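Local coordinates for protein aminoglycoside 3'-phosphotransferase AphA1-IAB (Acinetobacter baumannii, PDB 4FEU) that probably transfers phosphate from ATP to the 3'-hydroxyl of kanamycin and related aminoglycosides, giving resistance to these antibiotics, at residues A101-T106 against K211-I216; L53-G58 against D94-T99; R226-A231 against Q263-L268. One frame throughout, in Å; residues are numbered along the deposited sequence.

Contacts 1 and 2 share the bound anthrapyrazolone 537; contact 3 lies in the helical lobe, near bound kanamycin. The centres of contacts 1 and 2 are 18 Å apart, yet they touch: Ala101 CB of contact 1 is 3.6 Å from Phe54 CE2 of contact 2. Phe54 and Ile216 lie on opposite faces of 537, and Ile102 binds its pyrazole edge. The centre of contact 3 is 23 Å from that of contact 1 and 28 Å from that of contact 2. Each contact has a side chain near that of Asp199, the probable proton acceptor: Gln228 at about 6 Å, and Ile216 and Lys56 at about 9 Å.

Contact 1 of 3, residues A101-T106 against K211-I216; sequences AIPGKT and KLIGCI. With 537 (2,6-dihydroanthra/1,9-cd/pyrazol-6-one), chain H.
Ile102 packs on Ile213 and Ile216 at the hinge of a kinase-like fold, the link between its lobes. Ile102 CG2 lies 3.6 Å from Ile213 CD1, and the two side chains run alongside each other, pointing opposite ways. The other branch ends in Ile102 CD1, 3.9 Å from Ile216 CG2. Ile102 CG1 stands opposite its own carbonyl carbon (chi1 -64°), which carries CD1 across to the backbone of Gly214 and Cys215. Pro103 crosses Ile213 at about a right angle, with Pro103 CG 3.7 Å from Ile213 CD1. Ile213 CD1 also sits against Pro103 O, at 3.2 Å. The backbone of Ile102 grips the bound anthrapyrazolone 537 twice. Ile102 N donates to N23 of 537 at 3.1 Å, and N24 of 537 donates to Ile102 O at 2.9 Å. The pair resembles the hinge bonds of many protein-kinase inhibitors, consistent with 537 occupying the nucleotide pocket. Ile216 supports one face of the ligand, with CD1 3.5 Å from C16. Farther out, Pro83 packs on both Ile102 and Ile216. A classic beta bulge sets Ile213 and Gly214 together opposite Ile206 of strand 205-208. Gly214 has no side chain in the way, and Ile102 CD1 comes within 3.8 Å of its carbonyl carbon.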
# COMPACT_ATOMS: atom_id res chain seq x y z
N ALA A 101 16.06 -1.21 -4.54
CA ALA A 101 14.88 -0.93 -5.34
C ALA A 101 14.40 -2.21 -6.04
O ALA A 101 15.19 -3.11 -6.32
CB ALA A 101 15.22 0.11 -6.38
N ILE A 102 13.11 -2.26 -6.36
CA ILE A 102 12.52 -3.33 -7.14
C ILE A 102 12.57 -2.79 -8.57
O ILE A 102 12.00 -1.72 -8.82
CB ILE A 102 11.09 -3.73 -6.71
CG1 ILE A 102 11.08 -4.33 -5.27
CG2 ILE A 102 10.51 -4.75 -7.72
CD1 ILE A 102 9.65 -4.80 -4.80
N PRO A 103 13.32 -3.43 -9.48
CA PRO A 103 13.43 -2.88 -10.86
C PRO A 103 12.11 -2.88 -11.64
O PRO A 103 11.27 -3.73 -11.41
CB PRO A 103 14.48 -3.79 -11.52
CG PRO A 103 14.39 -5.08 -10.77
CD PRO A 103 14.09 -4.69 -9.34
N GLY A 104 11.94 -1.93 -12.53
CA GLY A 104 10.71 -1.86 -13.32
C GLY A 104 9.83 -0.65 -13.06
O GLY A 104 10.28 0.37 -12.54
N LYS A 105 8.56 -0.77 -13.43
CA LYS A 105 7.60 0.33 -13.35
C LYS A 105 6.41 -0.05 -12.49
O LYS A 105 6.11 -1.24 -12.36
CB LYS A 105 7.07 0.69 -14.77
CG LYS A 105 8.11 0.97 -15.86
CD LYS A 105 8.67 2.38 -15.81
CE LYS A 105 10.18 2.37 -15.62
NZ LYS A 105 10.71 3.71 -15.25
N THR A 106 5.68 0.96 -11.96
CA THR A 106 4.47 0.72 -11.20
C THR A 106 3.43 0.15 -12.15
O THR A 106 3.47 0.45 -13.35
CB THR A 106 3.94 2.02 -10.54
OG1 THR A 106 3.49 2.93 -11.55
CG2 THR A 106 4.97 2.68 -9.62
N LYS A 211 5.84 -9.28 -16.22
CA LYS A 211 5.63 -9.94 -14.92
C LYS A 211 5.63 -8.98 -13.73
O LYS A 211 6.43 -8.04 -13.68
CB LYS A 211 6.69 -11.04 -14.69
CG LYS A 211 6.45 -12.31 -15.51
CD LYS A 211 7.70 -13.20 -15.58
CE LYS A 211 8.57 -12.90 -16.79
NZ LYS A 211 10.02 -13.06 -16.49
N LEU A 212 4.76 -9.25 -12.76
CA LEU A 212 4.64 -8.51 -11.50
C LEU A 212 5.74 -9.06 -10.58
O LEU A 212 5.65 -10.21 -10.13
CB LEU A 212 3.22 -8.72 -10.92
CG LEU A 212 2.87 -8.16 -9.53
CD1 LEU A 212 3.30 -6.72 -9.36
CD2 LEU A 212 1.38 -8.20 -9.31
N ILE A 213 6.79 -8.27 -10.36
CA ILE A 213 7.95 -8.75 -9.61
C ILE A 213 8.02 -8.46 -8.09
O ILE A 213 8.86 -9.03 -7.43
CB ILE A 213 9.29 -8.50 -10.36
CG1 ILE A 213 9.64 -7.01 -10.46
CG2 ILE A 213 9.30 -9.19 -11.76
CD1 ILE A 213 11.11 -6.79 -10.57
N GLY A 214 7.13 -7.61 -7.57
CA GLY A 214 7.12 -7.31 -6.14
C GLY A 214 6.23 -6.16 -5.73
O GLY A 214 5.59 -5.54 -6.57
N CYS A 215 6.18 -5.90 -4.43
CA CYS A 215 5.41 -4.80 -3.87
C CYS A 215 6.22 -4.02 -2.90
O CYS A 215 7.20 -4.53 -2.34
CB CYS A 215 4.10 -5.28 -3.24
SG CYS A 215 4.34 -6.39 -1.84
N ILE A 216 5.84 -2.75 -2.75
CA ILE A 216 6.48 -1.76 -1.90
C ILE A 216 5.40 -1.16 -0.99
O ILE A 216 4.22 -1.48 -1.16
CB ILE A 216 7.21 -0.70 -2.79
CG1 ILE A 216 6.24 0.07 -3.73
CG2 ILE A 216 8.37 -1.34 -3.59
CD1 ILE A 216 6.75 1.41 -4.31
C1 537 H . 11.87 0.72 -1.77
C2 537 H . 11.66 0.39 -3.11
C3 537 H . 10.93 1.26 -3.92
C4 537 H . 10.45 2.48 -3.38
C5 537 H . 10.60 2.76 -2.02
C6 537 H . 11.33 1.89 -1.22
C11 537 H . 10.04 1.90 -6.02
C12 537 H . 9.97 1.46 -7.32
C13 537 H . 9.26 2.25 -8.24
C14 537 H . 8.69 3.45 -7.78
C15 537 H . 8.81 3.87 -6.44
C16 537 H . 9.55 3.10 -5.54
C20 537 H . 9.78 3.41 -4.19
C21 537 H . 10.73 0.97 -5.28
O22 537 H . 9.33 4.44 -3.68
N23 537 H . 11.04 0.02 -6.16
N24 537 H . 10.64 0.30 -7.31

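Contact 2 of 3, residues L53-G58 against D94-T99; sequences LFLKHG and DAWLLT. With 537 (2,6-dihydroanthra/1,9-cd/pyrazol-6-one), chain H.
His57 and Trp96 lie flat against each other on one face of a sheet. The imidazole covers the six-membered ring of the indole, with centroids 3.6 Å apart and planes at 7°, a face-to-face stack. His57 CB adds a CH-pi contact over the same indole face. The histidine CG is anti to the backbone N (chi1 176°), which swings the ring across toward the 94-99 strand.

The polar side-chain bond runs from the edge of this ring. His57 NE2 donates to Asp94 OD2 at 2.7 Å, close to the imidazole plane. Asp94 OD2 is met on its anti side, 22° out of the carboxylate plane. With the stack, this bond fixes the rotation of the imidazole. The nearby negative charge would probably favour a protonated ring.

Backbone bonds join the strands. They run antiparallel as adjacent inner strands in the N-terminal lobe of the kinase-like fold, 53-59 in the middle of the five-stranded sheet and 94-100 beside it. Phe54 with Thr99, Lys56 with Leu97 and Gly58 with Ala95 are hydrogen-bonded pairs; Leu55 with Leu98 and His57 with Trp96 are non-hydrogen-bonded pairs.

Apolar packing continues on the His57 face. Leu55 CD2 meets the indole edge at Trp96 CE3, 3.9 Å away, and Leu55 CD1 touches Leu98 CB.

On the other face, the Phe54 ring lies over bound 537, its CD2 3.4 Å from ligand C3. Thr99 OG1 approaches ligand C1 at 3.3 Å. Lys56 points to this face too, and its NZ makes a long, weak ion pair with Glu69 of helix 62-76. This is consistent with the strand-lysine to helix-glutamate pair of kinase-like folds.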
# COMPACT_ATOMS: atom_id res chain seq x y z
N LEU A 53 19.09 2.27 -4.94
CA LEU A 53 18.66 2.13 -3.55
C LEU A 53 17.64 3.21 -3.22
O LEU A 53 17.60 4.24 -3.90
CB LEU A 53 19.82 2.19 -2.53
CG LEU A 53 21.06 1.27 -2.73
CD1 LEU A 53 22.11 1.55 -1.66
CD2 LEU A 53 20.70 -0.20 -2.70
N PHE A 54 16.83 2.97 -2.18
CA PHE A 54 15.90 3.96 -1.65
C PHE A 54 16.20 4.17 -0.19
O PHE A 54 16.52 3.21 0.51
CB PHE A 54 14.42 3.58 -1.86
CG PHE A 54 13.91 3.85 -3.26
CD1 PHE A 54 13.50 5.12 -3.62
CD2 PHE A 54 13.88 2.85 -4.22
CE1 PHE A 54 13.04 5.38 -4.93
CE2 PHE A 54 13.43 3.11 -5.52
CZ PHE A 54 13.01 4.37 -5.86
N LEU A 55 16.16 5.42 0.25
CA LEU A 55 16.36 5.78 1.66
C LEU A 55 15.14 6.57 2.09
O LEU A 55 14.80 7.58 1.49
CB LEU A 55 17.68 6.58 1.89
CG LEU A 55 18.00 7.08 3.33
CD1 LEU A 55 18.16 5.94 4.34
CD2 LEU A 55 19.24 7.97 3.36
N LYS A 56 14.40 6.02 3.05
CA LYS A 56 13.24 6.65 3.66
C LYS A 56 13.70 7.28 4.99
O LYS A 56 14.45 6.66 5.74
CB LYS A 56 12.17 5.60 3.96
CG LYS A 56 11.21 5.33 2.83
CD LYS A 56 9.83 5.07 3.41
CE LYS A 56 8.77 4.84 2.36
NZ LYS A 56 7.46 5.46 2.76
N HIS A 57 13.30 8.53 5.26
CA HIS A 57 13.63 9.22 6.51
C HIS A 57 12.36 9.73 7.14
O HIS A 57 11.58 10.41 6.49
CB HIS A 57 14.66 10.36 6.31
CG HIS A 57 14.96 11.15 7.56
ND1 HIS A 57 15.17 12.52 7.51
CD2 HIS A 57 15.07 10.75 8.84
CE1 HIS A 57 15.40 12.90 8.75
NE2 HIS A 57 15.34 11.87 9.60
N GLY A 58 12.16 9.37 8.39
CA GLY A 58 11.03 9.80 9.19
C GLY A 58 11.49 10.57 10.40
O GLY A 58 12.35 10.10 11.15
N ASP A 94 14.41 10.12 14.99
CA ASP A 94 14.64 9.78 13.59
C ASP A 94 14.74 8.32 13.27
O ASP A 94 15.32 7.54 14.03
CB ASP A 94 15.89 10.50 13.06
CG ASP A 94 15.80 12.01 13.15
OD1 ASP A 94 16.20 12.56 14.21
OD2 ASP A 94 15.28 12.62 12.21
N ALA A 95 14.21 7.96 12.11
CA ALA A 95 14.27 6.60 11.58
C ALA A 95 14.74 6.73 10.16
O ALA A 95 14.25 7.57 9.40
CB ALA A 95 12.91 5.91 11.66
N TRP A 96 15.75 5.94 9.82
CA TRP A 96 16.36 5.93 8.49
C TRP A 96 16.27 4.53 7.98
O TRP A 96 16.78 3.62 8.64
CB TRP A 96 17.82 6.35 8.59
CG TRP A 96 18.01 7.74 9.10
CD1 TRP A 96 18.09 8.14 10.40
CD2 TRP A 96 18.15 8.92 8.30
NE1 TRP A 96 18.28 9.50 10.47
CE2 TRP A 96 18.35 10.00 9.19
CE3 TRP A 96 18.18 9.16 6.92
CZ2 TRP A 96 18.57 11.30 8.73
CZ3 TRP A 96 18.40 10.45 6.47
CH2 TRP A 96 18.59 11.51 7.37
N LEU A 97 15.63 4.35 6.81
CA LEU A 97 15.44 3.04 6.16
C LEU A 97 16.03 2.96 4.76
O LEU A 97 15.46 3.50 3.80
CB LEU A 97 13.95 2.66 6.15
CG LEU A 97 13.57 1.33 5.50
CD1 LEU A 97 14.30 0.13 6.16
CD2 LEU A 97 12.07 1.15 5.50
N LEU A 98 17.14 2.25 4.66
CA LEU A 98 17.87 2.03 3.41
C LEU A 98 17.54 0.66 2.84
O LEU A 98 17.77 -0.36 3.51
CB LEU A 98 19.39 2.18 3.62
CG LEU A 98 20.23 2.12 2.35
CD1 LEU A 98 19.89 3.26 1.39
CD2 LEU A 98 21.74 2.02 2.67
N THR A 99 16.99 0.64 1.61
CA THR A 99 16.57 -0.61 0.97
C THR A 99 17.01 -0.66 -0.47
O THR A 99 17.32 0.37 -1.03
CB THR A 99 15.01 -0.76 1.03
OG1 THR A 99 14.41 0.26 0.23
CG2 THR A 99 14.44 -0.75 2.46
C1 537 H . 11.87 0.72 -1.77
C2 537 H . 11.66 0.39 -3.11
C3 537 H . 10.93 1.26 -3.92
C4 537 H . 10.45 2.48 -3.38
C5 537 H . 10.60 2.76 -2.02
C6 537 H . 11.33 1.89 -1.22
C11 537 H . 10.04 1.90 -6.02
C12 537 H . 9.97 1.46 -7.32
C13 537 H . 9.26 2.25 -8.24
C14 537 H . 8.69 3.45 -7.78
C15 537 H . 8.81 3.87 -6.44
C16 537 H . 9.55 3.10 -5.54
C20 537 H . 9.78 3.41 -4.19
C21 537 H . 10.73 0.97 -5.28
O22 537 H . 9.33 4.44 -3.68
N23 537 H . 11.04 0.02 -6.16
N24 537 H . 10.64 0.30 -7.31

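Contact 3 of 3, residues R226-A231 against Q263-L268; sequences RYQDLA and QFHLML
A steep helix-helix crossing in the helical C-terminal lobe of the kinase-like fold brings His265 onto Tyr227, Gln228 and Ala231. The segments 227-231 and 263-268 approach to 8.5 Å between axes and cross at -79°. Near a right angle, the helices meet over a small patch.

His265 carries most of the contact on its helix. Its CG is anti to the carbonyl carbon (chi1 -70°), and the ring lies against the backbone at Tyr227 and Gln228. The ring is sandwiched, with Tyr227 C and Gln228 N toward the rim of one face and Phe264 CD2 over the centre of the other. Tyr227 CB packs on it too, 3.5 Å from His265 ND1. That nitrogen is satisfied by Lys261 O, one turn back.

Beside the ring, Ala231 CB meets His265 CB at 3.6 Å. Leu266 CD1, from the same helix as His265, also touches Ala231 CB, at 3.9 Å. The side chain of Leu266 is about 7 Å from bound kanamycin, which puts this packing close to the substrate site.

Gln228 OE1 comes to 3.3 Å from His265 CD2, with the amide turned steeply, 68°, against the ring. Gln228 NE2 donates to Gly198 O, next to Asp199, the probable proton acceptor. Tyr227 OH accepts a hydrogen bond from Asp258 N. A water joins the two helices through hydrogen bonds that it donates, one to Gln228 OE1 at 2.8 Å and one to His265 O, also at 2.8 Å.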
# COMPACT_ATOMS: atom_id res chain seq x y z
N ARG A 226 -9.81 -9.16 3.71
CA ARG A 226 -9.27 -9.11 2.33
C ARG A 226 -9.72 -7.90 1.50
O ARG A 226 -9.01 -7.50 0.57
CB ARG A 226 -9.54 -10.44 1.58
CG ARG A 226 -11.01 -10.85 1.45
CD ARG A 226 -11.13 -12.21 0.79
NE ARG A 226 -11.10 -13.29 1.77
CZ ARG A 226 -10.26 -14.33 1.76
NH1 ARG A 226 -9.34 -14.44 0.80
NH2 ARG A 226 -10.33 -15.25 2.71
N TYR A 227 -10.90 -7.31 1.84
CA TYR A 227 -11.43 -6.13 1.16
C TYR A 227 -10.59 -4.92 1.43
O TYR A 227 -10.69 -3.95 0.70
CB TYR A 227 -12.91 -5.87 1.47
CG TYR A 227 -13.83 -6.74 0.65
CD1 TYR A 227 -14.03 -8.09 0.99
CD2 TYR A 227 -14.46 -6.26 -0.49
CE1 TYR A 227 -14.81 -8.93 0.20
CE2 TYR A 227 -15.23 -7.09 -1.30
CZ TYR A 227 -15.42 -8.42 -0.94
OH TYR A 227 -16.21 -9.25 -1.70
N GLN A 228 -9.72 -4.98 2.44
CA GLN A 228 -8.77 -3.90 2.67
C GLN A 228 -7.93 -3.75 1.39
O GLN A 228 -7.72 -2.64 0.91
CB GLN A 228 -7.85 -4.22 3.88
CG GLN A 228 -6.72 -3.18 4.13
CD GLN A 228 -7.22 -1.76 4.25
OE1 GLN A 228 -8.34 -1.50 4.73
NE2 GLN A 228 -6.39 -0.80 3.85
N ASP A 229 -7.45 -4.87 0.82
CA ASP A 229 -6.65 -4.82 -0.39
C ASP A 229 -7.54 -4.76 -1.63
O ASP A 229 -7.25 -3.99 -2.56
CB ASP A 229 -5.67 -5.99 -0.45
CG ASP A 229 -4.67 -6.04 0.69
OD1 ASP A 229 -4.28 -4.97 1.19
OD2 ASP A 229 -4.32 -7.15 1.12
N LEU A 230 -8.60 -5.59 -1.64
CA LEU A 230 -9.53 -5.61 -2.78
C LEU A 230 -10.14 -4.26 -3.07
O LEU A 230 -10.10 -3.83 -4.23
CB LEU A 230 -10.58 -6.73 -2.71
CG LEU A 230 -10.01 -8.16 -2.81
CD1 LEU A 230 -10.88 -9.15 -2.09
CD2 LEU A 230 -9.78 -8.57 -4.24
N ALA A 231 -10.60 -3.54 -2.04
CA ALA A 231 -11.22 -2.22 -2.26
C ALA A 231 -10.28 -1.17 -2.85
O ALA A 231 -10.68 -0.49 -3.78
CB ALA A 231 -11.90 -1.71 -1.00
N GLN A 263 -17.40 -0.58 -0.12
CA GLN A 263 -17.62 0.82 0.25
C GLN A 263 -17.00 1.20 1.60
O GLN A 263 -16.37 2.26 1.71
CB GLN A 263 -19.10 1.22 0.15
CG GLN A 263 -19.52 1.58 -1.29
CD GLN A 263 -18.78 2.78 -1.86
OE1 GLN A 263 -19.00 3.92 -1.44
NE2 GLN A 263 -17.88 2.56 -2.81
N PHE A 264 -17.15 0.33 2.60
CA PHE A 264 -16.58 0.57 3.91
C PHE A 264 -15.07 0.81 3.81
O PHE A 264 -14.59 1.80 4.35
CB PHE A 264 -16.87 -0.60 4.89
CG PHE A 264 -16.13 -0.41 6.19
CD1 PHE A 264 -16.70 0.32 7.23
CD2 PHE A 264 -14.83 -0.87 6.35
CE1 PHE A 264 -15.99 0.55 8.42
CE2 PHE A 264 -14.12 -0.63 7.53
CZ PHE A 264 -14.71 0.06 8.56
N HIS A 265 -14.33 -0.08 3.13
CA HIS A 265 -12.88 0.03 3.00
C HIS A 265 -12.39 1.21 2.19
O HIS A 265 -11.33 1.76 2.49
CB HIS A 265 -12.23 -1.32 2.58
CG HIS A 265 -12.28 -2.35 3.67
ND1 HIS A 265 -13.33 -3.26 3.77
CD2 HIS A 265 -11.42 -2.58 4.69
CE1 HIS A 265 -13.06 -4.04 4.81
NE2 HIS A 265 -11.92 -3.67 5.40
N LEU A 266 -13.19 1.65 1.21
CA LEU A 266 -12.95 2.82 0.38
C LEU A 266 -13.14 4.08 1.22
O LEU A 266 -12.36 5.03 1.13
CB LEU A 266 -13.95 2.79 -0.76
CG LEU A 266 -13.47 2.50 -2.17
CD1 LEU A 266 -12.06 1.96 -2.21
CD2 LEU A 266 -14.49 1.71 -2.93
N MSE A 267 -14.17 4.08 2.08
CA MSE A 267 -14.43 5.21 2.98
C MSE A 267 -13.37 5.29 4.09
O MSE A 267 -12.92 6.38 4.42
CB MSE A 267 -15.85 5.14 3.55
CG MSE A 267 -16.92 5.38 2.50
SE MSE A 267 -18.73 5.12 3.16
CE MSE A 267 -19.01 6.93 3.80
N LEU A 268 -12.94 4.13 4.64
CA LEU A 268 -11.89 4.11 5.66
C LEU A 268 -10.56 4.68 5.10
O LEU A 268 -9.88 5.42 5.82
CB LEU A 268 -11.69 2.70 6.25
CG LEU A 268 -10.60 2.53 7.31
CD1 LEU A 268 -10.91 3.34 8.57
CD2 LEU A 268 -10.40 1.07 7.64
O HOH W 1 -9.12 1.13 4.09